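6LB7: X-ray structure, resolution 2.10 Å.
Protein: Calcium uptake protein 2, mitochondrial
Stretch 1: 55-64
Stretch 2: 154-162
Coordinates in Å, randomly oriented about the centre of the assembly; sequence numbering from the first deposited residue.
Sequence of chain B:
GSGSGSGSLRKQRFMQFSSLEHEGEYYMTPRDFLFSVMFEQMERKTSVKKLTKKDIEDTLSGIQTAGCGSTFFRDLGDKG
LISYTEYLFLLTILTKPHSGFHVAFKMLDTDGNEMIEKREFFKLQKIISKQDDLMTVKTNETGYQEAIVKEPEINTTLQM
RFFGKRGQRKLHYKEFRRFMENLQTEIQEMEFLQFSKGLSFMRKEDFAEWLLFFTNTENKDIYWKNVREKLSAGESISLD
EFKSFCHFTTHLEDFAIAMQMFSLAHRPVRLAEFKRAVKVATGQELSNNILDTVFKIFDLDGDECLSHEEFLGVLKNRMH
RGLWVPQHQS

Stretch 1 (55-64) DIEDTLSGIQ
Stretch 2 (154-162) INTTLQMRF

Stretch 1 is the end of a helix followed by a loop. Residues 55-60 are helical, and Ser61 is the first to leave helical angles, with phi/psi of -71/116. Gly62 follows at 137/-11, where a CB would jam against the preceding carbonyl oxygen. Ile63 then returns to -57/-5. Stretch 2 has the reverse order of elements, loop first and then helix. Asn155 (-88/144) and Thr156 (-140/166) are extended, and the helix begins at Thr157.

The register advances in the same sense along both chains. The CA of Ile56 lies 7.9 Å from the CA of Asn155. The CA of Leu60 lies 6.3 Å from the CA of Thr157, and the CA of Ile63 lies 7.3 Å from the CA of Arg161. No hydrogen bond crosses between the stretches. The contact buries 376 Å² and rests on van der Waals packing.

Leu60 covers the start of the second helix. Its CB points toward stretch 2, and chi1 m with chi2 t (-74°, -174°) divides its two methyls. Leu60 CD1 sits 3.3 Å from Asn155 O and 3.6 Å from Thr156 N. CD2 approaches Thr157, 3.6 Å from Leu60 CD2 to Thr157 N and 3.7 Å from Leu60 CD2 to Thr157 OG1. Thr157 is m (-58°), and its hydroxyl is hydrogen-bonded elsewhere in the structure.

The CA-to-CB bond of Ile63 also points toward stretch 2. Both chi angles are t (-151°, -175°), which extends CD1 onto the first helical turn. Ile63 CD1 lies 3.5 Å from Thr157 O and 3.6 Å from Arg161 CB. Met160 is m at all three chi angles (-63°, -78°, -35°). The backbone places Met160 CB 4.0 Å from Ile63 CD1, and chi1 m sets Met160 CG 4.1 Å from Leu60 CD1. Ile56 (m, t) makes a lighter contact, with Ile56 CG2 4.2 Å from Asn155 O.

Local bonds hold each backbone in shape. Thr156 is the N-cap: with chi1 p (67°), Thr156 OG1 accepts from Gln159 N at 3.3 Å. This supplies a partner to an amide in the first turn. Gln159 (m, t, chi3 99°) folds back so that Gln159 NE2 donates to Thr156 OG1 at 3.3 Å and to Ile154 O at 2.9 Å, tying the loop to the helix. In stretch 1, Thr59 is m (-62°), and Thr59 OG1 donates to Asp55 O at 2.8 Å. Ser61, also m (-81°), makes a weak bond from Ser61 OG to Glu57 O at 3.4 Å.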

ATOM      1  N   ASP B  55     -38.079  17.651  13.141  1.00 34.74           N
ATOM      2  CA  ASP B  55     -37.424  16.670  13.997  1.00 43.33           C
ATOM      3  C   ASP B  55     -35.906  16.801  13.906  1.00 48.32           C
ATOM      4  O   ASP B  55     -35.189  16.622  14.900  1.00 48.35           O
ATOM      5  CB  ASP B  55     -37.912  15.283  13.598  1.00 45.03           C
ATOM      6  CG  ASP B  55     -39.424  15.153  13.739  1.00 55.19           C
ATOM      7  OD1 ASP B  55     -39.978  15.806  14.645  1.00 60.36           O
ATOM      8  OD2 ASP B  55     -40.060  14.442  12.927  1.00 55.67           O
ATOM      9  N   ILE B  56     -35.408  17.204  12.733  1.00 48.75           N
ATOM     10  CA  ILE B  56     -33.974  17.172  12.469  1.00 43.68           C
ATOM     11  C   ILE B  56     -33.238  18.232  13.293  1.00 47.94           C
ATOM     12  O   ILE B  56     -32.316  17.905  14.045  1.00 48.27           O
ATOM     13  CB  ILE B  56     -33.704  17.300  10.959  1.00 33.72           C
ATOM     14  CG1 ILE B  56     -34.015  15.959  10.268  1.00 38.21           C
ATOM     15  CG2 ILE B  56     -32.269  17.715  10.713  1.00 35.53           C
ATOM     16  CD1 ILE B  56     -34.111  16.018   8.737  1.00 38.87           C
ATOM     17  N   GLU B  57     -33.634  19.507  13.197  1.00 44.41           N
ATOM     18  CA  GLU B  57     -33.116  20.629  13.992  1.00 54.15           C
ATOM     19  C   GLU B  57     -33.143  20.310  15.478  1.00 63.28           C
ATOM     20  O   GLU B  57     -32.319  20.827  16.244  1.00 67.60           O
ATOM     21  CB  GLU B  57     -33.890  21.927  13.739  1.00 61.74           C
ATOM     22  CG  GLU B  57     -33.078  23.200  13.831  1.00 72.33           C
ATOM     23  CD  GLU B  57     -33.916  24.336  14.260  1.00 80.39           C
ATOM     24  OE1 GLU B  57     -34.996  24.064  14.620  1.00 80.67           O
ATOM     25  OE2 GLU B  57     -33.509  25.462  14.211  1.00 85.83           O
ATOM     26  N   ASP B  58     -34.304  19.779  15.862  1.00 56.25           N
ATOM     27  CA  ASP B  58     -34.444  19.330  17.242  1.00 56.53           C
ATOM     28  C   ASP B  58     -33.388  18.281  17.559  1.00 56.28           C
ATOM     29  O   ASP B  58     -32.711  18.353  18.591  1.00 61.42           O
ATOM     30  CB  ASP B  58     -35.841  18.770  17.504  1.00 55.17           C
ATOM     31  CG  ASP B  58     -36.920  19.809  17.371  1.00 59.48           C
ATOM     32  OD1 ASP B  58     -36.601  21.020  17.304  1.00 59.38           O
ATOM     33  OD2 ASP B  58     -38.101  19.400  17.359  1.00 60.85           O
ATOM     34  N   THR B  59     -33.216  17.314  16.656  1.00 53.19           N
ATOM     35  CA  THR B  59     -32.262  16.246  16.925  1.00 50.99           C
ATOM     36  C   THR B  59     -30.819  16.724  16.786  1.00 55.21           C
ATOM     37  O   THR B  59     -29.903  16.082  17.308  1.00 63.58           O
ATOM     38  CB  THR B  59     -32.534  15.064  15.995  1.00 52.82           C
ATOM     39  OG1 THR B  59     -33.820  14.555  16.235  1.00 60.00           O
ATOM     40  CG2 THR B  59     -31.546  13.968  16.218  1.00 52.86           C
ATOM     41  N   LEU B  60     -30.583  17.867  16.142  1.00 57.09           N
ATOM     42  CA  LEU B  60     -29.198  18.296  15.997  1.00 58.99           C
ATOM     43  C   LEU B  60     -28.788  19.296  17.066  1.00 66.22           C
ATOM     44  O   LEU B  60     -27.631  19.294  17.487  1.00 71.59           O
ATOM     45  CB  LEU B  60     -28.945  18.873  14.598  1.00 50.23           C
ATOM     46  CG  LEU B  60     -28.887  17.795  13.515  1.00 46.27           C
ATOM     47  CD1 LEU B  60     -28.503  18.369  12.157  1.00 42.17           C
ATOM     48  CD2 LEU B  60     -27.928  16.662  13.924  1.00 43.42           C
ATOM     49  N   SER B  61     -29.707  20.141  17.520  1.00 66.92           N
ATOM     50  CA  SER B  61     -29.388  21.127  18.550  1.00 75.44           C
ATOM     51  C   SER B  61     -29.191  20.433  19.891  1.00 80.85           C
ATOM     52  O   SER B  61     -30.128  19.842  20.434  1.00 73.99           O
ATOM     53  CB  SER B  61     -30.497  22.172  18.668  1.00 72.03           C
ATOM     54  OG  SER B  61     -30.382  23.178  17.676  1.00 66.02           O
ATOM     55  N   GLY B  62     -27.989  20.502  20.442  1.00 74.96           N
ATOM     56  CA  GLY B  62     -27.761  19.709  21.633  1.00 81.98           C
ATOM     57  C   GLY B  62     -26.424  19.012  21.626  1.00 85.95           C
ATOM     58  O   GLY B  62     -25.988  18.499  22.660  1.00 87.32           O
ATOM     59  N   ILE B  63     -25.749  19.031  20.473  1.00 81.20           N
ATOM     60  CA  ILE B  63     -24.372  18.577  20.359  1.00 76.26           C
ATOM     61  C   ILE B  63     -23.444  19.334  21.303  1.00 75.01           C
ATOM     62  O   ILE B  63     -22.257  19.007  21.388  1.00 74.25           O
ATOM     63  CB  ILE B  63     -23.910  18.707  18.886  1.00 73.77           C
ATOM     64  CG1 ILE B  63     -22.843  17.666  18.556  1.00 69.20           C
ATOM     65  CG2 ILE B  63     -23.387  20.121  18.593  1.00 74.79           C
ATOM     66  CD1 ILE B  63     -22.256  17.808  17.160  1.00 66.01           C
ATOM     67  N   GLN B  64     -23.970  20.346  22.006  1.00 85.23           N
ATOM     68  CA  GLN B  64     -23.269  21.059  23.069  1.00 79.65           C
ATOM     69  C   GLN B  64     -22.829  20.119  24.189  1.00 74.19           C
ATOM     70  O   GLN B  64     -21.714  20.244  24.708  1.00 74.01           O
ATOM     71  CB  GLN B  64     -24.172  22.156  23.642  1.00 80.61           C
ATOM     72  CG  GLN B  64     -25.004  22.875  22.713  1.00 81.98           C
ATOM     73  CD  GLN B  64     -24.381  23.345  21.503  1.00 85.02           C
ATOM     74  OE1 GLN B  64     -23.379  23.249  21.304  1.00 86.43           O
ATOM     75  NE2 GLN B  64     -24.981  23.851  20.689  1.00 85.41           N
ATOM     76  N   ILE B 154     -30.350  16.825   5.681  1.00 61.57           N
ATOM     77  CA  ILE B 154     -29.245  17.413   4.926  1.00 53.26           C
ATOM     78  C   ILE B 154     -28.133  17.874   5.887  1.00 43.32           C
ATOM     79  O   ILE B 154     -26.950  17.658   5.621  1.00 54.14           O
ATOM     80  CB  ILE B 154     -29.751  18.559   4.000  1.00 47.39           C
ATOM     81  CG1 ILE B 154     -28.651  19.047   3.058  1.00 41.04           C
ATOM     82  CG2 ILE B 154     -30.349  19.725   4.790  1.00 51.20           C
ATOM     83  CD1 ILE B 154     -29.078  20.262   2.247  1.00 40.46           C
ATOM     84  N   ASN B 155     -28.512  18.471   7.014  1.00 53.85           N
ATOM     85  CA  ASN B 155     -27.569  18.812   8.071  1.00 43.59           C
ATOM     86  C   ASN B 155     -27.426  17.621   9.022  1.00 31.06           C
ATOM     87  O   ASN B 155     -28.394  16.895   9.258  1.00 26.17           O
ATOM     88  CB  ASN B 155     -28.057  20.054   8.816  1.00 46.75           C
ATOM     89  CG  ASN B 155     -26.959  20.786   9.511  1.00 61.80           C
ATOM     90  OD1 ASN B 155     -25.852  20.782   9.103  1.00 56.47           O
ATOM     91  ND2 ASN B 155     -27.264  21.438  10.563  1.00 74.34           N
ATOM     92  N   THR B 156     -26.213  17.399   9.540  1.00 31.30           N
ATOM     93  CA  THR B 156     -25.906  16.169  10.271  1.00 29.16           C
ATOM     94  C   THR B 156     -25.026  16.461  11.482  1.00 25.82           C
ATOM     95  O   THR B 156     -24.423  17.525  11.595  1.00 28.37           O
ATOM     96  CB  THR B 156     -25.171  15.132   9.400  1.00 23.26           C
ATOM     97  OG1 THR B 156     -23.870  15.643   9.067  1.00 19.11           O
ATOM     98  CG2 THR B 156     -25.961  14.815   8.130  1.00 26.40           C
ATOM     99  N   THR B 157     -24.938  15.468  12.375  1.00 24.35           N
ATOM    100  CA  THR B 157     -24.096  15.570  13.568  1.00 21.95           C
ATOM    101  C   THR B 157     -22.654  15.932  13.224  1.00 23.70           C
ATOM    102  O   THR B 157     -22.080  16.849  13.821  1.00 25.07           O
ATOM    103  CB  THR B 157     -24.131  14.258  14.351  1.00 22.00           C
ATOM    104  OG1 THR B 157     -25.480  13.947  14.707  1.00 28.54           O
ATOM    105  CG2 THR B 157     -23.286  14.363  15.616  1.00 13.82           C
ATOM    106  N   LEU B 158     -22.039  15.212  12.271  1.00 20.61           N
ATOM    107  CA  LEU B 158     -20.646  15.513  11.924  1.00 22.69           C
ATOM    108  C   LEU B 158     -20.505  16.911  11.319  1.00 24.15           C
ATOM    109  O   LEU B 158     -19.556  17.642  11.626  1.00 18.63           O
ATOM    110  CB  LEU B 158     -20.090  14.460  10.959  1.00 22.90           C
ATOM    111  CG  LEU B 158     -19.757  13.067  11.499  1.00 23.91           C
ATOM    112  CD1 LEU B 158     -18.928  12.298  10.491  1.00 22.75           C
ATOM    113  CD2 LEU B 158     -19.033  13.133  12.871  1.00 26.22           C
ATOM    114  N   GLN B 159     -21.418  17.300  10.439  1.00 14.38           N
ATOM    115  CA  GLN B 159     -21.292  18.632   9.852  1.00 26.77           C
ATOM    116  C   GLN B 159     -21.435  19.716  10.921  1.00 28.72           C
ATOM    117  O   GLN B 159     -20.737  20.733  10.878  1.00 26.12           O
ATOM    118  CB  GLN B 159     -22.313  18.811   8.732  1.00 19.36           C
ATOM    119  CG  GLN B 159     -22.065  17.904   7.553  1.00 25.86           C
ATOM    120  CD  GLN B 159     -23.004  18.187   6.415  1.00 35.30           C
ATOM    121  OE1 GLN B 159     -22.645  18.874   5.464  1.00 48.34           O
ATOM    122  NE2 GLN B 159     -24.224  17.668   6.506  1.00 33.35           N
ATOM    123  N   MET B 160     -22.308  19.493  11.909  1.00 25.55           N
ATOM    124  CA  MET B 160     -22.405  20.397  13.057  1.00 32.44           C
ATOM    125  C   MET B 160     -21.102  20.449  13.843  1.00 26.33           C
ATOM    126  O   MET B 160     -20.585  21.532  14.143  1.00 30.88           O
ATOM    127  CB  MET B 160     -23.524  19.945  13.991  1.00 46.82           C
ATOM    128  CG  MET B 160     -24.898  19.971  13.394  1.00 64.41           C
ATOM    129  SD  MET B 160     -25.491  21.661  13.389  1.00 89.08           S
ATOM    130  CE  MET B 160     -24.759  22.271  14.906  1.00 85.84           C
ATOM    131  N   ARG B 161     -20.598  19.277  14.236  1.00 24.15           N
ATOM    132  CA  ARG B 161     -19.387  19.208  15.044  1.00 33.36           C
ATOM    133  C   ARG B 161     -18.205  19.856  14.330  1.00 32.18           C
ATOM    134  O   ARG B 161     -17.403  20.564  14.950  1.00 37.54           O
ATOM    135  CB  ARG B 161     -19.099  17.745  15.373  1.00 27.47           C
ATOM    136  CG  ARG B 161     -17.729  17.410  15.832  1.00 30.52           C
ATOM    137  CD  ARG B 161     -17.401  17.933  17.167  1.00 29.50           C
ATOM    138  NE  ARG B 161     -16.830  17.026  17.936  1.00 43.47           N
ATOM    139  CZ  ARG B 161     -15.712  17.117  18.349  1.00 58.09           C
ATOM    140  NH1 ARG B 161     -15.030  18.071  18.061  1.00 62.63           N
ATOM    141  NH2 ARG B 161     -15.269  16.243  19.041  1.00 63.36           N
ATOM    142  N   PHE B 162     -18.101  19.663  13.016  1.00 24.66           N
ATOM    143  CA  PHE B 162     -16.940  20.130  12.270  1.00 24.37           C
ATOM    144  C   PHE B 162     -17.096  21.570  11.797  1.00 27.18           C
ATOM    145  O   PHE B 162     -16.125  22.334  11.821  1.00 31.21           O
ATOM    146  CB  PHE B 162     -16.675  19.215  11.060  1.00 20.38           C
ATOM    147  CG  PHE B 162     -16.248  17.801  11.433  1.00 28.83           C
ATOM    148  CD1 PHE B 162     -15.647  17.539  12.661  1.00 27.23           C
ATOM    149  CD2 PHE B 162     -16.449  16.740  10.552  1.00 27.64           C
ATOM    150  CE1 PHE B 162     -15.262  16.244  13.014  1.00 26.84           C
ATOM    151  CE2 PHE B 162     -16.060  15.435  10.895  1.00 32.43           C
ATOM    152  CZ  PHE B 162     -15.466  15.188  12.130  1.00 29.01           C
TER